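Local coordinates for protein nitrilotriacetate monooxygenase (Burkholderia pseudomallei, PDB 3SDO) that probably works as a flavin-dependent monooxygenase of the NtaA/SnaA/DszA family, using FMN to insert oxygen into an organic substrate, at residues Q213-Q218 and L435-K440; A229-D234 and A258-N263; V267-G272 and A390-M395. All blocks are in the same frame, centred on the assembly; numbering follows the deposited sequence.

Contact 1 (Q213-Q218 and L435-K440)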
loop_
_atom_site.group_PDB
_atom_site.type_symbol
_atom_site.label_atom_id
_atom_site.label_comp_id
_atom_site.label_asym_id
_atom_site.label_seq_id
_atom_site.Cartn_x
_atom_site.Cartn_y
_atom_site.Cartn_z
ATOM N N GLN A 213 15.166 10.453 -1.050
ATOM C CA GLN A 213 13.749 10.491 -0.781
ATOM C C GLN A 213 12.991 10.073 -2.035
ATOM O O GLN A 213 13.507 10.198 -3.165
ATOM C CB GLN A 213 13.290 11.916 -0.476
ATOM C CG GLN A 213 13.980 12.612 0.672
ATOM C CD GLN A 213 13.351 13.976 0.953
ATOM O OE1 GLN A 213 12.570 14.504 0.142
ATOM N NE2 GLN A 213 13.673 14.540 2.105
ATOM N N PRO A 214 11.735 9.638 -1.857
ATOM C CA PRO A 214 10.928 9.329 -3.012
ATOM C C PRO A 214 10.692 10.559 -3.895
ATOM O O PRO A 214 10.704 11.691 -3.399
ATOM C CB PRO A 214 9.612 8.836 -2.405
ATOM C CG PRO A 214 9.927 8.423 -1.037
ATOM C CD PRO A 214 11.079 9.244 -0.590
ATOM N N VAL A 215 10.522 10.320 -5.189
ATOM C CA VAL A 215 10.285 11.381 -6.175
ATOM C C VAL A 215 8.832 11.918 -6.077
ATOM O O VAL A 215 7.851 11.136 -5.941
ATOM C CB VAL A 215 10.580 10.867 -7.589
ATOM C CG1 VAL A 215 10.412 11.977 -8.644
ATOM C CG2 VAL A 215 12.012 10.291 -7.642
ATOM N N ILE A 216 8.691 13.240 -6.108
ATOM C CA ILE A 216 7.370 13.850 -6.008
ATOM C C ILE A 216 6.812 14.136 -7.399
ATOM O O ILE A 216 7.423 14.875 -8.199
ATOM C CB ILE A 216 7.391 15.165 -5.192
ATOM C CG1 ILE A 216 7.971 14.935 -3.802
ATOM C CG2 ILE A 216 5.976 15.785 -5.083
ATOM C CD1 ILE A 216 7.348 13.795 -3.005
ATOM N N PHE A 217 5.651 13.537 -7.661
ATOM C CA PHE A 217 4.849 13.773 -8.847
ATOM C C PHE A 217 3.647 14.621 -8.454
ATOM O O PHE A 217 3.110 14.490 -7.342
ATOM C CB PHE A 217 4.361 12.442 -9.432
ATOM C CG PHE A 217 5.422 11.681 -10.172
ATOM C CD1 PHE A 217 6.458 11.089 -9.502
ATOM C CD2 PHE A 217 5.352 11.544 -11.543
ATOM C CE1 PHE A 217 7.417 10.394 -10.180
ATOM C CE2 PHE A 217 6.327 10.879 -12.245
ATOM C CZ PHE A 217 7.362 10.315 -11.568
ATOM N N GLN A 218 3.230 15.500 -9.355
ATOM C CA GLN A 218 1.996 16.259 -9.148
ATOM C C GLN A 218 1.307 16.503 -10.478
ATOM O O GLN A 218 1.926 16.399 -11.517
ATOM C CB GLN A 218 2.287 17.592 -8.462
ATOM C CG GLN A 218 2.801 17.478 -7.055
ATOM C CD GLN A 218 3.125 18.804 -6.434
ATOM O OE1 GLN A 218 2.607 19.850 -6.855
ATOM N NE2 GLN A 218 4.038 18.783 -5.447
ATOM N N LEU A 435 15.457 9.153 -14.336
ATOM C CA LEU A 435 14.905 10.429 -14.776
ATOM C C LEU A 435 15.971 11.510 -14.912
ATOM O O LEU A 435 15.659 12.616 -15.335
ATOM C CB LEU A 435 13.785 10.910 -13.829
ATOM C CG LEU A 435 12.572 9.973 -13.672
ATOM C CD1 LEU A 435 11.526 10.565 -12.713
ATOM C CD2 LEU A 435 11.951 9.619 -15.051
ATOM N N GLY A 436 17.209 11.196 -14.555
ATOM C CA GLY A 436 18.298 12.137 -14.653
ATOM C C GLY A 436 18.210 13.199 -13.578
ATOM O O GLY A 436 18.717 14.308 -13.759
ATOM N N LEU A 437 17.536 12.871 -12.471
ATOM C CA LEU A 437 17.473 13.773 -11.318
ATOM C C LEU A 437 18.647 13.486 -10.368
ATOM O O LEU A 437 19.045 12.337 -10.208
ATOM C CB LEU A 437 16.159 13.594 -10.565
ATOM C CG LEU A 437 14.881 13.939 -11.325
ATOM C CD1 LEU A 437 13.666 13.415 -10.571
ATOM C CD2 LEU A 437 14.758 15.445 -11.567
ATOM N N PRO A 438 19.186 14.525 -9.719
ATOM C CA PRO A 438 20.254 14.314 -8.748
ATOM C C PRO A 438 19.752 13.656 -7.462
ATOM O O PRO A 438 18.620 13.894 -7.035
ATOM C CB PRO A 438 20.765 15.725 -8.450
ATOM C CG PRO A 438 19.769 16.654 -8.974
ATOM C CD PRO A 438 18.900 15.953 -9.950
ATOM N N TYR A 439 20.604 12.823 -6.878
ATOM C CA TYR A 439 20.386 12.246 -5.555
ATOM C C TYR A 439 19.880 13.329 -4.601
ATOM O O TYR A 439 20.396 14.438 -4.581
ATOM C CB TYR A 439 21.691 11.595 -5.046
ATOM C CG TYR A 439 21.568 11.066 -3.644
ATOM C CD1 TYR A 439 21.920 11.859 -2.542
ATOM C CD2 TYR A 439 21.034 9.804 -3.400
ATOM C CE1 TYR A 439 21.772 11.387 -1.250
ATOM C CE2 TYR A 439 20.898 9.323 -2.123
ATOM C CZ TYR A 439 21.256 10.113 -1.056
ATOM O OH TYR A 439 21.095 9.624 0.203
ATOM N N LYS A 440 18.850 13.016 -3.828
ATOM C CA LYS A 440 18.258 13.990 -2.919
ATOM C C LYS A 440 19.014 14.026 -1.588
ATOM O O LYS A 440 18.784 13.182 -0.726
ATOM C CB LYS A 440 16.788 13.653 -2.693
ATOM C CG LYS A 440 16.045 14.635 -1.799
ATOM C CD LYS A 440 15.398 15.744 -2.583
ATOM C CE LYS A 440 14.701 16.753 -1.662
ATOM N NZ LYS A 440 13.445 17.242 -2.296
#
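At the N-terminal end of one strand of the luciferase-like TIM barrel, strand 215-218 and the loop leading into it meet the chain that leaves helix 431-435, with Val215 and Phe217 facing Leu435 and Leu437, and Gln213 facing Lys440. Val215 holds CG1 anti to the backbone N (chi1 -177°), and this methyl lies 4.0 Å from Leu437 CD1. Leu435 CD1 sits in the same apolar group, 4.4 Å from Val215 CG1 and 4.3 Å from CZ of the Phe217 ring, so both leucines point one methyl at the strand. Helix 431-435 ends in a Schellman motif with Gly436 at positive phi, and the reversal lets Leu437 follow Leu435 into this patch. Farther on, Gln213 and Lys440 pass obliquely with their aliphatic parts together: Lys440 CG is 3.8 Å from Gln213 CG, and Lys440 CE is 3.6 Å from Gln213 OE1. The amide of Gln213 has its polar partner in Asp166, bonded through NE2. Arg432 of helix 431-435 bonds the carbonyl of Gln213, helix 150-165 packs against Gln213 and Pro214, and strand 215-218 runs between strands 124-129 and 235-238.

Contact 2 (A229-D234 and A258-N263)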
loop_
_atom_site.group_PDB
_atom_site.type_symbol
_atom_site.label_atom_id
_atom_site.label_comp_id
_atom_site.label_asym_id
_atom_site.label_seq_id
_atom_site.Cartn_x
_atom_site.Cartn_y
_atom_site.Cartn_z
ATOM N N ALA A 229 3.236 22.923 -8.042
ATOM C CA ALA A 229 4.144 22.033 -8.803
ATOM C C ALA A 229 5.530 22.654 -8.956
ATOM O O ALA A 229 6.549 21.992 -8.747
ATOM C CB ALA A 229 3.552 21.685 -10.178
ATOM N N GLY A 230 5.560 23.931 -9.333
ATOM C CA GLY A 230 6.815 24.688 -9.464
ATOM C C GLY A 230 7.622 24.773 -8.177
ATOM O O GLY A 230 8.857 24.683 -8.209
ATOM N N ARG A 231 6.932 24.911 -7.044
ATOM C CA ARG A 231 7.594 25.006 -5.747
ATOM C C ARG A 231 8.029 23.666 -5.175
ATOM O O ARG A 231 8.919 23.637 -4.322
ATOM C CB ARG A 231 6.672 25.653 -4.724
ATOM C CG ARG A 231 6.511 27.158 -4.932
ATOM C CD ARG A 231 5.235 27.671 -4.305
ATOM N NE ARG A 231 5.037 27.140 -2.960
ATOM C CZ ARG A 231 3.853 26.780 -2.446
ATOM N NH1 ARG A 231 2.719 26.871 -3.151
ATOM N NH2 ARG A 231 3.799 26.319 -1.203
ATOM N N SER A 232 7.394 22.565 -5.603
ATOM C CA SER A 232 7.584 21.283 -4.877
ATOM C C SER A 232 7.594 19.981 -5.694
ATOM O O SER A 232 7.934 18.940 -5.148
ATOM C CB SER A 232 6.549 21.158 -3.741
ATOM O OG SER A 232 5.225 20.945 -4.259
ATOM N N ALA A 233 7.265 20.009 -6.979
ATOM C CA ALA A 233 7.264 18.754 -7.758
ATOM C C ALA A 233 8.615 18.468 -8.418
ATOM O O ALA A 233 9.308 19.394 -8.841
ATOM C CB ALA A 233 6.174 18.797 -8.801
ATOM N N ASP A 234 8.959 17.186 -8.524
ATOM C CA ASP A 234 10.084 16.711 -9.352
ATOM C C ASP A 234 9.619 16.389 -10.761
ATOM O O ASP A 234 10.405 16.448 -11.710
ATOM C CB ASP A 234 10.697 15.453 -8.748
ATOM C CG ASP A 234 11.242 15.691 -7.364
ATOM O OD1 ASP A 234 12.066 16.611 -7.222
ATOM O OD2 ASP A 234 10.865 14.964 -6.425
ATOM N N ALA A 258 11.390 28.217 -11.704
ATOM C CA ALA A 258 12.393 29.273 -11.714
ATOM C C ALA A 258 12.040 30.373 -10.687
ATOM O O ALA A 258 12.908 30.818 -9.931
ATOM C CB ALA A 258 12.544 29.862 -13.162
ATOM N N ALA A 259 10.770 30.781 -10.630
ATOM C CA ALA A 259 10.291 31.771 -9.613
ATOM C C ALA A 259 10.446 31.294 -8.152
ATOM O O ALA A 259 10.589 32.118 -7.239
ATOM C CB ALA A 259 8.830 32.158 -9.867
ATOM N N ALA A 260 10.367 29.984 -7.927
ATOM C CA ALA A 260 10.591 29.425 -6.587
ATOM C C ALA A 260 12.076 29.233 -6.248
ATOM O O ALA A 260 12.391 28.705 -5.176
ATOM C CB ALA A 260 9.840 28.077 -6.410
ATOM N N GLY A 261 12.979 29.642 -7.146
ATOM C CA GLY A 261 14.417 29.490 -6.927
ATOM C C GLY A 261 14.916 28.077 -7.192
ATOM O O GLY A 261 16.013 27.712 -6.768
ATOM N N ARG A 262 14.132 27.283 -7.916
ATOM C CA ARG A 262 14.543 25.927 -8.252
ATOM C C ARG A 262 15.084 25.873 -9.674
ATOM O O ARG A 262 14.856 26.765 -10.476
ATOM C CB ARG A 262 13.378 24.953 -8.074
ATOM C CG ARG A 262 12.834 24.863 -6.651
ATOM C CD ARG A 262 11.597 23.999 -6.596
ATOM N NE ARG A 262 11.917 22.582 -6.761
ATOM C CZ ARG A 262 11.165 21.679 -7.395
ATOM N NH1 ARG A 262 10.011 21.988 -7.984
ATOM N NH2 ARG A 262 11.587 20.431 -7.431
ATOM N N ASN A 263 15.802 24.809 -9.986
ATOM C CA ASN A 263 16.347 24.619 -11.325
ATOM C C ASN A 263 15.286 23.888 -12.156
ATOM O O ASN A 263 14.960 22.739 -11.846
ATOM C CB ASN A 263 17.641 23.802 -11.231
ATOM C CG ASN A 263 18.279 23.570 -12.577
ATOM O OD1 ASN A 263 17.675 23.844 -13.614
ATOM N ND2 ASN A 263 19.521 23.057 -12.576
#
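An arginine-to-backbone contact joins the ends of two successive helices on the outer layer of the barrel: Arg262, just past helix 243-259, reaches the last turn of helix 223-232 and the residues that follow it. The guanidinium presents its edge to two carbonyls. Arg262 NH1 donates to Gly230 O at 2.9 Å in a nearly straight bond (170°), and it also donates to Ala233 O at 2.8 Å. Arg262 NH2 reaches that same Ala233 O at 2.9 Å, giving an end-on grip by two nitrogens on one oxygen. Both come from one face of the Ala233 carbonyl plane, NH2 well above it and NH1 tilted less. The acceptors lie almost in the guanidinium plane, and three bonds to two fixed carbonyls should restrict its rotation; Ser232 CA lies over one face. A bend at chi3 of Arg262 (73°) turns NE out of the line of the chain, while Arg262 CD stays 3.3 Å from Gly230 O. Asp234 adds a long salt bridge, OD1 to Arg262 NH2 at 3.9 Å, its carboxylate turned 66° from the guanidinium; its OD2 instead accepts from the backbone N of Ile216. Nearer the helix ends, Ala260 CB rests 3.8 Å from Arg231 CG. Gly261, at positive phi, closes helix 243-259 in a Schellman motif and lets the chain turn toward Arg262. Around the contact, helix 150-165 touches Arg231 and Ser232, strand 215-218 packs against Ala229 and Ala233, and Val267, on the approach to strand 268-277, touches Arg262.

Contact 3 (V267-G272 and A390-M395)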
loop_
_atom_site.group_PDB
_atom_site.type_symbol
_atom_site.label_atom_id
_atom_site.label_comp_id
_atom_site.label_asym_id
_atom_site.label_seq_id
_atom_site.Cartn_x
_atom_site.Cartn_y
_atom_site.Cartn_z
ATOM N N VAL A 267 12.695 19.716 -13.088
ATOM C CA VAL A 267 11.250 19.542 -12.937
ATOM C C VAL A 267 10.753 19.020 -14.247
ATOM O O VAL A 267 10.602 19.783 -15.208
ATOM C CB VAL A 267 10.535 20.841 -12.613
ATOM C CG1 VAL A 267 9.003 20.561 -12.412
ATOM C CG2 VAL A 267 11.206 21.533 -11.402
ATOM N N LYS A 268 10.521 17.714 -14.294
ATOM C CA LYS A 268 10.180 17.042 -15.535
ATOM C C LYS A 268 8.688 17.201 -15.862
ATOM O O LYS A 268 7.826 17.042 -14.985
ATOM C CB LYS A 268 10.522 15.550 -15.433
ATOM C CG LYS A 268 11.954 15.241 -14.988
ATOM C CD LYS A 268 13.005 15.756 -15.971
ATOM C CE LYS A 268 14.354 15.202 -15.584
ATOM N NZ LYS A 268 15.476 15.623 -16.436
ATOM N N VAL A 269 8.370 17.477 -17.115
ATOM C CA VAL A 269 6.970 17.605 -17.538
ATOM C C VAL A 269 6.607 16.462 -18.481
ATOM O O VAL A 269 7.222 16.309 -19.543
ATOM C CB VAL A 269 6.707 18.957 -18.195
ATOM C CG1 VAL A 269 5.302 19.020 -18.772
ATOM C CG2 VAL A 269 6.940 20.115 -17.190
ATOM N N PHE A 270 5.598 15.683 -18.085
ATOM C CA PHE A 270 5.187 14.450 -18.763
ATOM C C PHE A 270 3.692 14.471 -19.126
ATOM O O PHE A 270 2.845 14.029 -18.347
ATOM C CB PHE A 270 5.473 13.253 -17.841
ATOM C CG PHE A 270 6.948 13.055 -17.517
ATOM C CD1 PHE A 270 7.959 13.418 -18.418
ATOM C CD2 PHE A 270 7.325 12.484 -16.330
ATOM C CE1 PHE A 270 9.310 13.195 -18.104
ATOM C CE2 PHE A 270 8.647 12.236 -16.031
ATOM C CZ PHE A 270 9.637 12.589 -16.887
ATOM N N PRO A 271 3.344 15.002 -20.300
ATOM C CA PRO A 271 1.925 14.953 -20.633
ATOM C C PRO A 271 1.481 13.532 -20.900
ATOM O O PRO A 271 2.284 12.713 -21.331
ATOM C CB PRO A 271 1.804 15.794 -21.900
ATOM C CG PRO A 271 3.137 16.121 -22.319
ATOM C CD PRO A 271 4.147 15.640 -21.342
ATOM N N GLY A 272 0.217 13.266 -20.606
ATOM C CA GLY A 272 -0.423 11.995 -20.855
ATOM C C GLY A 272 -0.869 11.849 -22.282
ATOM O O GLY A 272 -1.426 12.789 -22.857
ATOM N N ALA A 390 6.832 20.913 -25.393
ATOM C CA ALA A 390 5.581 20.516 -24.739
ATOM C C ALA A 390 5.786 19.345 -23.786
ATOM O O ALA A 390 4.879 19.017 -23.016
ATOM C CB ALA A 390 4.528 20.149 -25.760
ATOM N N ALA A 391 6.959 18.721 -23.828
ATOM C CA ALA A 391 7.187 17.491 -23.055
ATOM C C ALA A 391 8.681 17.226 -22.856
ATOM O O ALA A 391 9.478 17.559 -23.710
ATOM C CB ALA A 391 6.523 16.319 -23.757
ATOM N N ASP A 392 9.039 16.679 -21.697
ATOM C CA ASP A 392 10.364 16.100 -21.431
ATOM C C ASP A 392 10.294 14.573 -21.529
ATOM O O ASP A 392 11.306 13.866 -21.455
ATOM C CB ASP A 392 10.839 16.455 -20.019
ATOM C CG ASP A 392 11.044 17.946 -19.825
ATOM O OD1 ASP A 392 11.565 18.573 -20.751
ATOM O OD2 ASP A 392 10.670 18.487 -18.746
ATOM N N GLY A 393 9.072 14.080 -21.628
ATOM C CA GLY A 393 8.759 12.668 -21.602
ATOM C C GLY A 393 7.256 12.544 -21.638
ATOM O O GLY A 393 6.562 13.564 -21.737
ATOM N N PHE A 394 6.746 11.312 -21.586
ATOM C CA PHE A 394 5.312 11.089 -21.653
ATOM C C PHE A 394 4.816 10.091 -20.616
ATOM O O PHE A 394 5.495 9.127 -20.300
ATOM C CB PHE A 394 4.914 10.579 -23.029
ATOM C CG PHE A 394 5.234 11.528 -24.128
ATOM C CD1 PHE A 394 4.370 12.554 -24.433
ATOM C CD2 PHE A 394 6.412 11.400 -24.855
ATOM C CE1 PHE A 394 4.677 13.469 -25.458
ATOM C CE2 PHE A 394 6.723 12.302 -25.858
ATOM C CZ PHE A 394 5.831 13.332 -26.165
ATOM N N MET A 395 3.618 10.336 -20.113
ATOM C CA MET A 395 2.885 9.363 -19.304
ATOM C C MET A 395 1.960 8.577 -20.232
ATOM O O MET A 395 0.985 9.130 -20.747
ATOM C CB MET A 395 2.075 10.101 -18.237
ATOM C CG MET A 395 1.393 9.220 -17.207
ATOM S SD MET A 395 2.502 8.647 -15.891
ATOM C CE MET A 395 2.844 10.176 -14.954
#
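Strands 268-272 and 393-395 run in the same general sense, their short axes 45° apart and 4.3 Å at closest approach, as neighbours in the parallel sheet of the luciferase-like TIM barrel. Asp392 N donates to Val269 O at 2.8 Å, and Met395 N to Pro271 O at 3.0 Å from above the carbonyl plane; Gly272 pairs with Met395 in a parallel bridge. Just before strand 393-395, Asp392 adds a side-chain bond. Its CG lies anti to the carbonyl carbon (chi1 -64°), beside its own backbone N, and Asp392 OD2 accepts from Val269 N at 3.0 Å, on the anti side and 25° out of the carboxylate plane. The N-H and the carboxylate of Asp392 thus meet the C=O and the N-H of Val269 respectively. Lys254 and Tyr250 of helix 243-259 take up the carboxylate as well, the lysine by a salt bridge to OD2 and the tyrosine by a hydrogen bond to OD1. Phe270 lies against Gly393, with Phe270 CD1 3.4 Å from Gly393 CA. Phe394 turns the edge of its ring to Pro271 O, and Trp385 of helix 375-387 packs on both Phe394 and Pro271. The proline ring itself is wedged against Ala391 and the main chain: Pro271 CD lies 3.2 Å from Gly393 O and a tight 3.5 Å from Ala391 CB.

Overall arrangement
The three contacts belong to one TIM barrel but lie at different depths. Contact 3 is the deepest, two buried strands joined mainly through their backbones; contact 1 is also buried but relies on aliphatic and aromatic contacts to a C-terminal segment, and contact 2, nearer the surface, rests on one arginine and backbone carbonyls. They are linked along the chain: strand 215-218 leads into helix 223-232, and helix 243-259 into strand 268-277. A probable hydrogen bond between Gln218 NE2 and Ser232 OG ties contact 1 to contact 2, and Asp234 O probably accepts from Lys268 N, joining contact 2 to contact 3. Leu435 and Leu437 also pack on Lys268, bringing the C-terminal segment to both strands.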